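Local coordinates for Blr6230 protein (Bradyrhizobium diazoefficiens USDA 110, PDB 5NJW) that binds zinc and, as a member of the metallo-beta-lactamase superfamily resembling subclass B3 enzymes, probably hydrolyses beta-lactam antibiotics, at residues H172-H177 with R224-K229; C181-M186 with F199-T204. All coordinates share one frame; numbering follows the deposited sequence. Where two conformers were deposited one is given.

Interaction 1: residues H172-H177 with R224-K229. With ZN (zinc ion), chain D; ZN (zinc ion), chain C; BO3 (boric acid), chain F.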
ATOM      1  N   HIS A 172       3.838   9.887  -5.761  1.00  7.30           N
ATOM      2  CA  HIS A 172       2.696  10.752  -5.956  1.00  7.83           C
ATOM      3  C   HIS A 172       1.992  10.915  -4.624  1.00  7.80           C
ATOM      4  O   HIS A 172       1.654   9.925  -3.953  1.00  8.34           O
ATOM      5  CB  HIS A 172       1.721  10.192  -6.961  1.00  8.17           C
ATOM      6  CG  HIS A 172       2.276  10.114  -8.335  1.00  8.21           C
ATOM      7  ND1 HIS A 172       2.227  11.171  -9.219  1.00  8.82           N
ATOM      8  CD2 HIS A 172       2.913   9.109  -8.965  1.00  9.64           C
ATOM      9  CE1 HIS A 172       2.812  10.804 -10.351  1.00  9.51           C
ATOM     10  NE2 HIS A 172       3.245   9.564 -10.214  1.00 10.76           N
ATOM     11  N   ALA A 173       1.727  12.156  -4.231  1.00  7.87           N
ATOM     12  CA  ALA A 173       1.011  12.413  -2.984  1.00  8.06           C
ATOM     13  C   ALA A 173      -0.470  12.183  -3.208  1.00  7.76           C
ATOM     14  O   ALA A 173      -1.115  12.903  -3.969  1.00  8.71           O
ATOM     15  CB  ALA A 173       1.281  13.842  -2.527  1.00  8.60           C
ATOM     16  N   THR A 174      -1.013  11.149  -2.558  1.00  7.19           N
ATOM     17  CA  THR A 174      -2.414  10.773  -2.680  1.00  7.58           C
ATOM     18  C   THR A 174      -3.020  10.624  -1.283  1.00  7.19           C
ATOM     19  O   THR A 174      -3.477   9.543  -0.913  1.00  6.64           O
ATOM     20  CB  THR A 174      -2.554   9.481  -3.499  1.00  7.64           C
ATOM     21  OG1 THR A 174      -1.633   8.499  -3.012  1.00  7.66           O
ATOM     22  CG2 THR A 174      -2.247   9.740  -4.966  1.00  8.08           C
ATOM     23  N   PRO A 175      -3.016  11.706  -0.494  1.00  7.45           N
ATOM     24  CA  PRO A 175      -3.494  11.639   0.885  1.00  7.54           C
ATOM     25  C   PRO A 175      -4.992  11.407   1.020  1.00  6.79           C
ATOM     26  O   PRO A 175      -5.761  11.527   0.077  1.00  6.87           O
ATOM     27  CB  PRO A 175      -3.094  13.010   1.447  1.00  8.47           C
ATOM     28  CG  PRO A 175      -3.190  13.904   0.258  1.00  8.49           C
ATOM     29  CD  PRO A 175      -2.566  13.078  -0.833  1.00  7.93           C
ATOM     30  N   GLY A 176      -5.386  11.035   2.233  1.00  6.95           N
ATOM     31  CA  GLY A 176      -6.783  10.784   2.581  1.00  6.86           C
ATOM     32  C   GLY A 176      -6.849   9.610   3.533  1.00  6.79           C
ATOM     33  O   GLY A 176      -7.094   9.763   4.729  1.00  6.75           O
ATOM     34  N   HIS A 177      -6.563   8.424   3.006  1.00  6.62           N
ATOM     35  CA  HIS A 177      -6.560   7.232   3.843  1.00  6.34           C
ATOM     36  C   HIS A 177      -5.529   7.386   4.972  1.00  6.06           C
ATOM     37  O   HIS A 177      -5.744   6.898   6.085  1.00  6.44           O
ATOM     38  CB  HIS A 177      -6.336   6.016   2.965  1.00  6.27           C
ATOM     39  CG  HIS A 177      -6.373   4.735   3.715  1.00  5.99           C
ATOM     40  ND1 HIS A 177      -7.536   4.080   4.051  1.00  6.09           N
ATOM     41  CD2 HIS A 177      -5.376   4.012   4.253  1.00  5.62           C
ATOM     42  CE1 HIS A 177      -7.243   2.973   4.709  1.00  6.13           C
ATOM     43  NE2 HIS A 177      -5.937   2.928   4.887  1.00  5.92           N
ATOM     44  N   ARG A 224     -10.971  13.811  -1.630  0.50  9.47           N
ATOM     45  CA  ARG A 224     -11.529  14.415  -2.857  0.50  9.57           C
ATOM     46  C   ARG A 224     -10.490  14.573  -3.917  0.50  8.57           C
ATOM     47  O   ARG A 224     -10.692  14.149  -5.063  0.50 10.03           O
ATOM     48  CB  ARG A 224     -12.073  15.824  -2.600  0.50  9.65           C
ATOM     49  CG  ARG A 224     -13.252  15.906  -1.672  0.50 10.41           C
ATOM     50  CD  ARG A 224     -14.360  14.953  -2.041  0.50 11.15           C
ATOM     51  NE  ARG A 224     -15.527  15.313  -1.278  0.50 11.68           N
ATOM     52  CZ  ARG A 224     -16.706  14.716  -1.343  0.50 10.59           C
ATOM     53  NH1 ARG A 224     -16.896  13.696  -2.155  0.50 11.17           N
ATOM     54  NH2 ARG A 224     -17.716  15.149  -0.573  0.50 10.94           N
ATOM     55  N   ALA A 225      -9.407  15.225  -3.531  1.00  9.61           N
ATOM     56  CA  ALA A 225      -8.293  15.515  -4.424  1.00 10.83           C
ATOM     57  C   ALA A 225      -7.697  14.228  -4.966  1.00  9.35           C
ATOM     58  O   ALA A 225      -7.340  14.139  -6.139  1.00  9.00           O
ATOM     59  CB  ALA A 225      -7.236  16.319  -3.714  1.00 11.86           C
ATOM     60  N   THR A 226      -7.574  13.223  -4.094  1.00  8.50           N
ATOM     61  CA  THR A 226      -6.981  11.936  -4.476  1.00  7.94           C
ATOM     62  C   THR A 226      -7.842  11.193  -5.487  1.00  7.29           C
ATOM     63  O   THR A 226      -7.314  10.642  -6.482  1.00  7.37           O
ATOM     64  CB  THR A 226      -6.666  11.125  -3.221  1.00  8.06           C
ATOM     65  OG1 THR A 226      -5.533  11.742  -2.630  1.00  8.56           O
ATOM     66  CG2 THR A 226      -6.377   9.641  -3.510  1.00  7.91           C
ATOM     67  N   PHE A 227      -9.155  11.163  -5.292  1.00  7.77           N
ATOM     68  CA  PHE A 227     -10.011  10.480  -6.269  1.00  8.97           C
ATOM     69  C   PHE A 227      -9.866  11.108  -7.658  1.00  8.70           C
ATOM     70  O   PHE A 227      -9.793  10.421  -8.682  1.00  8.68           O
ATOM     71  CB  PHE A 227     -11.491  10.465  -5.873  1.00  8.92           C
ATOM     72  CG  PHE A 227     -11.772   9.905  -4.495  1.00  9.99           C
ATOM     73  CD1 PHE A 227     -11.112   8.767  -4.004  1.00 10.72           C
ATOM     74  CD2 PHE A 227     -12.740  10.497  -3.696  1.00 10.66           C
ATOM     75  CE1 PHE A 227     -11.408   8.276  -2.725  1.00 10.79           C
ATOM     76  CE2 PHE A 227     -13.043   9.992  -2.436  1.00 10.95           C
ATOM     77  CZ  PHE A 227     -12.379   8.896  -1.952  1.00 11.07           C
ATOM     78  N   ALA A 228      -9.855  12.438  -7.685  1.00  8.35           N
ATOM     79  CA  ALA A 228      -9.745  13.168  -8.957  1.00  8.44           C
ATOM     80  C   ALA A 228      -8.379  12.934  -9.601  1.00  8.18           C
ATOM     81  O   ALA A 228      -8.289  12.656 -10.799  1.00  8.91           O
ATOM     82  CB  ALA A 228      -9.953  14.655  -8.725  1.00  8.35           C
ATOM     83  N   LYS A 229      -7.322  12.993  -8.796  1.00  8.20           N
ATOM     84  CA  LYS A 229      -5.974  12.760  -9.285  1.00  8.79           C
ATOM     85  C   LYS A 229      -5.849  11.351  -9.886  1.00  9.23           C
ATOM     86  O   LYS A 229      -5.314  11.184 -10.991  1.00  9.97           O
ATOM     87  CB  LYS A 229      -4.992  12.930  -8.136  1.00  9.03           C
ATOM     88  CG  LYS A 229      -3.550  12.624  -8.478  1.00 10.05           C
ATOM     89  CD  LYS A 229      -2.676  12.939  -7.280  1.00 11.03           C
ATOM     90  CE  LYS A 229      -1.237  12.516  -7.424  1.00 11.31           C
ATOM     91  NZ  LYS A 229      -0.550  13.321  -8.442  1.00 11.87           N
TER
HETATM   92 ZN    ZN D 302       1.395  13.000  -9.102  1.00 10.55          ZN
HETATM   93 ZN    ZN C 301      -4.682   1.646   5.917  1.00  6.22          ZN
HETATM   94  B   BO3 F 304      -6.979  -0.193   3.626  1.00 11.91           B
HETATM   95  O1  BO3 F 304      -5.444  -0.157   3.612  1.00  8.81           O
HETATM   96  O2  BO3 F 304      -7.717  -0.988   4.712  1.00 22.25           O
HETATM   97  O3  BO3 F 304      -7.772   0.481   2.497  1.00 13.97           O
HETATM   98  O   HOH W   1      -4.123  14.030  -3.844  1.00 27.07           O
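K229 runs out nearly straight from its helix, with CG anti to the backbone N (chi1 176°) and the chain bending only at the last torsion (chi4 68°), and this bend delivers NZ to the zinc ion that H172 holds through ND1. H172 meets it from the strand end, its CG anti to the carbonyl carbon. The contact belongs to the metallo-beta-lactamase fold: helix 219-232 packs against the stretch that leads from strand 167-173 to H177, a ligand of the active-site zinc with H101 and H103. The zinc ion of the helix contact is a different one; ND1 of H172 binds it at 2.0 Å, NZ of K229 at 2.1 Å, and E158 adds a further ligand. A lysine nitrogen that coordinates a metal needs its lone pair, so NZ is probably neutral here. NE2 of H172 is hydrogen-bonded to E185, which, with the zinc at ND1, should fix the ring's rotation about CB-CG. Where the lysine passes the loop, its CE lies 3.8 Å from T174 CG2, the two side chains crossing at about a right angle. One helical turn before, T226 faces the same loop. Its hydroxyl donates to P175 O at 2.7 Å, in the carbonyl plane on a lone pair, with a C=O...O angle of 136°, while CG2 packs 3.8 Å from T174 CB. The oxygen is gripped twice, because a water also donates to T226 OG1 at 2.9 Å and, with its other hydrogen, to A173 O at 3.2 Å.

Interaction 2: residues C181-M186 with F199-T204. With BO3 (boric acid), chain F.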
ATOM      1  N   CYS A 181      -0.120   9.343   2.632  1.00  6.44           N
ATOM      2  CA  CYS A 181      -0.351   8.219   1.708  1.00  6.97           C
ATOM      3  C   CYS A 181       0.292   8.548   0.363  1.00  6.92           C
ATOM      4  O   CYS A 181       0.000   9.604  -0.212  1.00  7.45           O
ATOM      5  CB  CYS A 181      -1.885   8.059   1.585  1.00  8.00           C
ATOM      6  SG  CYS A 181      -2.629   6.482   1.166  1.00 10.17           S
ATOM      7  N   THR A 182       1.178   7.665  -0.094  1.00  6.47           N
ATOM      8  CA  THR A 182       1.998   7.880  -1.271  1.00  6.59           C
ATOM      9  C   THR A 182       1.791   6.737  -2.248  1.00  6.29           C
ATOM     10  O   THR A 182       1.976   5.569  -1.890  1.00  6.89           O
ATOM     11  CB  THR A 182       3.478   7.945  -0.890  1.00  7.11           C
ATOM     12  OG1 THR A 182       3.671   8.996   0.062  1.00  8.36           O
ATOM     13  CG2 THR A 182       4.345   8.222  -2.102  1.00  7.45           C
ATOM     14  N   SER A 183       1.369   7.071  -3.456  1.00  6.29           N
ATOM     15  CA  SER A 183       1.229   6.119  -4.559  1.00  6.30           C
ATOM     16  C   SER A 183       2.499   6.155  -5.396  1.00  6.99           C
ATOM     17  O   SER A 183       2.975   7.225  -5.739  1.00  8.89           O
ATOM     18  CB  SER A 183      -0.006   6.416  -5.387  1.00  6.55           C
ATOM     19  OG  SER A 183      -1.185   6.302  -4.628  1.00  6.80           O
ATOM     20  N   TRP A 184       3.025   4.988  -5.753  1.00  6.12           N
ATOM     21  CA  TRP A 184       4.353   4.899  -6.392  1.00  6.05           C
ATOM     22  C   TRP A 184       4.235   4.432  -7.830  1.00  6.17           C
ATOM     23  O   TRP A 184       3.613   3.387  -8.081  1.00  6.21           O
ATOM     24  CB  TRP A 184       5.211   3.931  -5.605  1.00  5.95           C
ATOM     25  CG  TRP A 184       5.568   4.377  -4.233  1.00  6.11           C
ATOM     26  CD1 TRP A 184       4.977   4.008  -3.055  1.00  6.76           C
ATOM     27  CD2 TRP A 184       6.646   5.244  -3.891  1.00  6.72           C
ATOM     28  NE1 TRP A 184       5.631   4.602  -1.999  1.00  6.93           N
ATOM     29  CE2 TRP A 184       6.668   5.363  -2.480  1.00  6.94           C
ATOM     30  CE3 TRP A 184       7.611   5.923  -4.644  1.00  6.94           C
ATOM     31  CZ2 TRP A 184       7.630   6.129  -1.813  1.00  7.01           C
ATOM     32  CZ3 TRP A 184       8.558   6.681  -3.990  1.00  7.87           C
ATOM     33  CH2 TRP A 184       8.554   6.788  -2.591  1.00  7.68           C
ATOM     34  N   GLU A 185       4.808   5.204  -8.764  1.00  6.50           N
ATOM     35  CA  GLU A 185       4.729   4.886 -10.186  1.00  7.31           C
ATOM     36  C   GLU A 185       6.066   4.381 -10.690  1.00  7.15           C
ATOM     37  O   GLU A 185       7.114   4.887 -10.330  1.00  7.39           O
ATOM     38  CB  GLU A 185       4.339   6.124 -10.962  1.00  8.51           C
ATOM     39  CG  GLU A 185       4.174   5.887 -12.465  1.00 10.37           C
ATOM     40  CD  GLU A 185       3.653   7.094 -13.200  1.00 13.10           C
ATOM     41  OE1 GLU A 185       3.282   8.103 -12.571  1.00 18.45           O
ATOM     42  OE2 GLU A 185       3.616   7.051 -14.446  1.00 15.78           O
ATOM     43  N   MET A 186       6.007   3.353 -11.546  1.00  6.98           N
ATOM     44  CA  MET A 186       7.214   2.885 -12.236  0.60  7.44           C
ATOM     45  C   MET A 186       6.860   2.253 -13.551  1.00  7.42           C
ATOM     46  O   MET A 186       5.721   1.876 -13.792  1.00  8.63           O
ATOM     47  CB  MET A 186       8.049   1.911 -11.395  0.60  7.02           C
ATOM     48  CG  MET A 186       7.358   0.585 -11.078  0.60  6.98           C
ATOM     49  SD  MET A 186       8.370  -0.620 -10.203  0.60  6.57           S
ATOM     50  CE  MET A 186       9.501  -1.166 -11.487  0.60  6.53           C
ATOM     51  N   PHE A 199       1.503   1.584  -7.766  1.00  5.71           N
ATOM     52  CA  PHE A 199       1.199   1.016  -6.447  1.00  5.91           C
ATOM     53  C   PHE A 199       0.345   2.073  -5.733  1.00  5.97           C
ATOM     54  O   PHE A 199       0.870   3.018  -5.127  1.00  6.78           O
ATOM     55  CB  PHE A 199       2.483   0.748  -5.673  1.00  5.86           C
ATOM     56  CG  PHE A 199       3.418  -0.246  -6.325  1.00  5.65           C
ATOM     57  CD1 PHE A 199       4.404   0.155  -7.222  1.00  6.33           C
ATOM     58  CD2 PHE A 199       3.352  -1.596  -5.980  1.00  5.58           C
ATOM     59  CE1 PHE A 199       5.271  -0.764  -7.786  1.00  6.56           C
ATOM     60  CE2 PHE A 199       4.215  -2.511  -6.548  1.00  6.32           C
ATOM     61  CZ  PHE A 199       5.193  -2.094  -7.424  1.00  6.35           C
ATOM     62  N   PHE A 200      -0.957   1.970  -5.905  1.00  5.98           N
ATOM     63  CA  PHE A 200      -1.907   2.937  -5.346  1.00  6.63           C
ATOM     64  C   PHE A 200      -1.912   2.748  -3.821  1.00  7.61           C
ATOM     65  O   PHE A 200      -1.803   1.621  -3.332  1.00  9.46           O
ATOM     66  CB  PHE A 200      -3.301   2.698  -5.947  1.00  7.88           C
ATOM     67  CG  PHE A 200      -4.344   3.628  -5.434  1.00  8.44           C
ATOM     68  CD1 PHE A 200      -4.211   5.010  -5.590  1.00  9.28           C
ATOM     69  CD2 PHE A 200      -5.468   3.128  -4.765  1.00  9.59           C
ATOM     70  CE1 PHE A 200      -5.198   5.850  -5.091  1.00  9.74           C
ATOM     71  CE2 PHE A 200      -6.423   3.966  -4.255  1.00  9.79           C
ATOM     72  CZ  PHE A 200      -6.298   5.322  -4.421  1.00 10.31           C
ATOM     73  N   CYS A 201      -1.980   3.831  -3.062  1.00  7.04           N
ATOM     74  CA  CYS A 201      -1.745   3.730  -1.630  1.00  7.86           C
ATOM     75  C   CYS A 201      -2.901   3.282  -0.795  1.00  8.98           C
ATOM     76  O   CYS A 201      -2.669   2.928   0.344  1.00 10.80           O
ATOM     77  CB  CYS A 201      -1.211   5.048  -1.091  1.00  8.30           C
ATOM     78  SG  CYS A 201      -2.404   6.361  -0.942  1.00  9.14           S
ATOM     79  N   SER A 202      -4.111   3.355  -1.336  1.00  8.98           N
ATOM     80  CA  SER A 202      -5.425   3.125  -0.674  1.00  9.47           C
ATOM     81  C   SER A 202      -6.228   4.408  -0.654  1.00  9.04           C
ATOM     82  O   SER A 202      -5.696   5.472  -0.296  1.00  9.88           O
ATOM     83  CB  SER A 202      -5.413   2.666   0.791  1.00 10.34           C
ATOM     84  OG  SER A 202      -6.759   2.652   1.265  1.00 12.37           O
ATOM     85  N   GLY A 203      -7.509   4.290  -0.958  1.00  8.48           N
ATOM     86  CA  GLY A 203      -8.447   5.407  -0.853  1.00  8.06           C
ATOM     87  C   GLY A 203      -9.744   5.048  -0.130  1.00  7.31           C
ATOM     88  O   GLY A 203     -10.746   5.741  -0.288  1.00  8.15           O
ATOM     89  N   THR A 204      -9.720   4.021   0.721  1.00  7.20           N
ATOM     90  CA  THR A 204     -10.879   3.613   1.507  1.00  7.15           C
ATOM     91  C   THR A 204     -11.025   4.526   2.742  1.00  6.80           C
ATOM     92  O   THR A 204     -10.056   5.077   3.246  1.00  6.09           O
ATOM     93  CB  THR A 204     -10.745   2.153   1.971  1.00  8.24           C
ATOM     94  OG1 THR A 204      -9.623   2.087   2.853  1.00  8.42           O
ATOM     95  CG2 THR A 204     -10.589   1.209   0.791  1.00  9.29           C
TER
HETATM   96  B   BO3 F 304      -6.979  -0.193   3.626  1.00 11.91           B
HETATM   97  O1  BO3 F 304      -5.444  -0.157   3.612  1.00  8.81           O
HETATM   98  O2  BO3 F 304      -7.717  -0.988   4.712  1.00 22.25           O
HETATM   99  O3  BO3 F 304      -7.772   0.481   2.497  1.00 13.97           O
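C181 and C201 point their side chains at each other and close a disulfide, SG to SG 2.1 Å, with a chi3 of 111° that turns the two CB-SG bonds roughly perpendicular. SG of C181 stands anti to its backbone N, whereas that of C201 lies between its backbone N and carbonyl carbon, which carries the bridge over to 181-186. Next to it, S183 OG accepts the backbone N-H of C201 at 3.0 Å, a bent bond of 139° at the hydrogen. The same OG lies 3.4 Å from F200 CD1 and is also hydrogen-bonded to T174. Further along, W184 and F199 form an antiparallel hydrogen-bonded pair, F199 N to W184 O and W184 N to F199 O, at the point where strand 193-199 gives way to loop. These are neighbouring strands of the second sheet of the metallo-beta-lactamase fold, and the chain leaving them runs on to the active site. The side chains of the pair leave from one face of the sheet, but the indole swings away and only W184 CB approaches F199 CD1. The phenyl ring of F199 turns its edge to the other strand: M186 SD sits at the ring edge, 3.9 Å from CE1 and 88° off the ring normal, a Met-aromatic contact. Past the disulfide, S202 OG donates to O3 of the boric acid beside the zinc site at 2.7 Å. T204 OG1 is also directed at O3, but at 2.5 Å, very short for a hydrogen bond, so its exact geometry is doubtful; T204 N makes a weak bond back to S202 OG.

How the interactions relate
Interaction 2 is the buried one, every touching residue lying inside the protein, while interaction 1 is partly buried and includes partly exposed residues. Both reach the same sheet through its neighbouring strands 167-173 and 182-190, and along the chain interaction 2 is nested inside the loop that interaction 1 closes. Their chemistry differs: in 172-177 with 224-229, metal coordination, one hydroxyl bond and a water join the helix to a strand end and the loop after it, whereas covalent sulfur, paired backbone bonds and aromatic packing join 181-186 to 199-204. They meet side by side, T174 OG1 packing against C201 SG. Both border the boric acid, interaction 1 through H177.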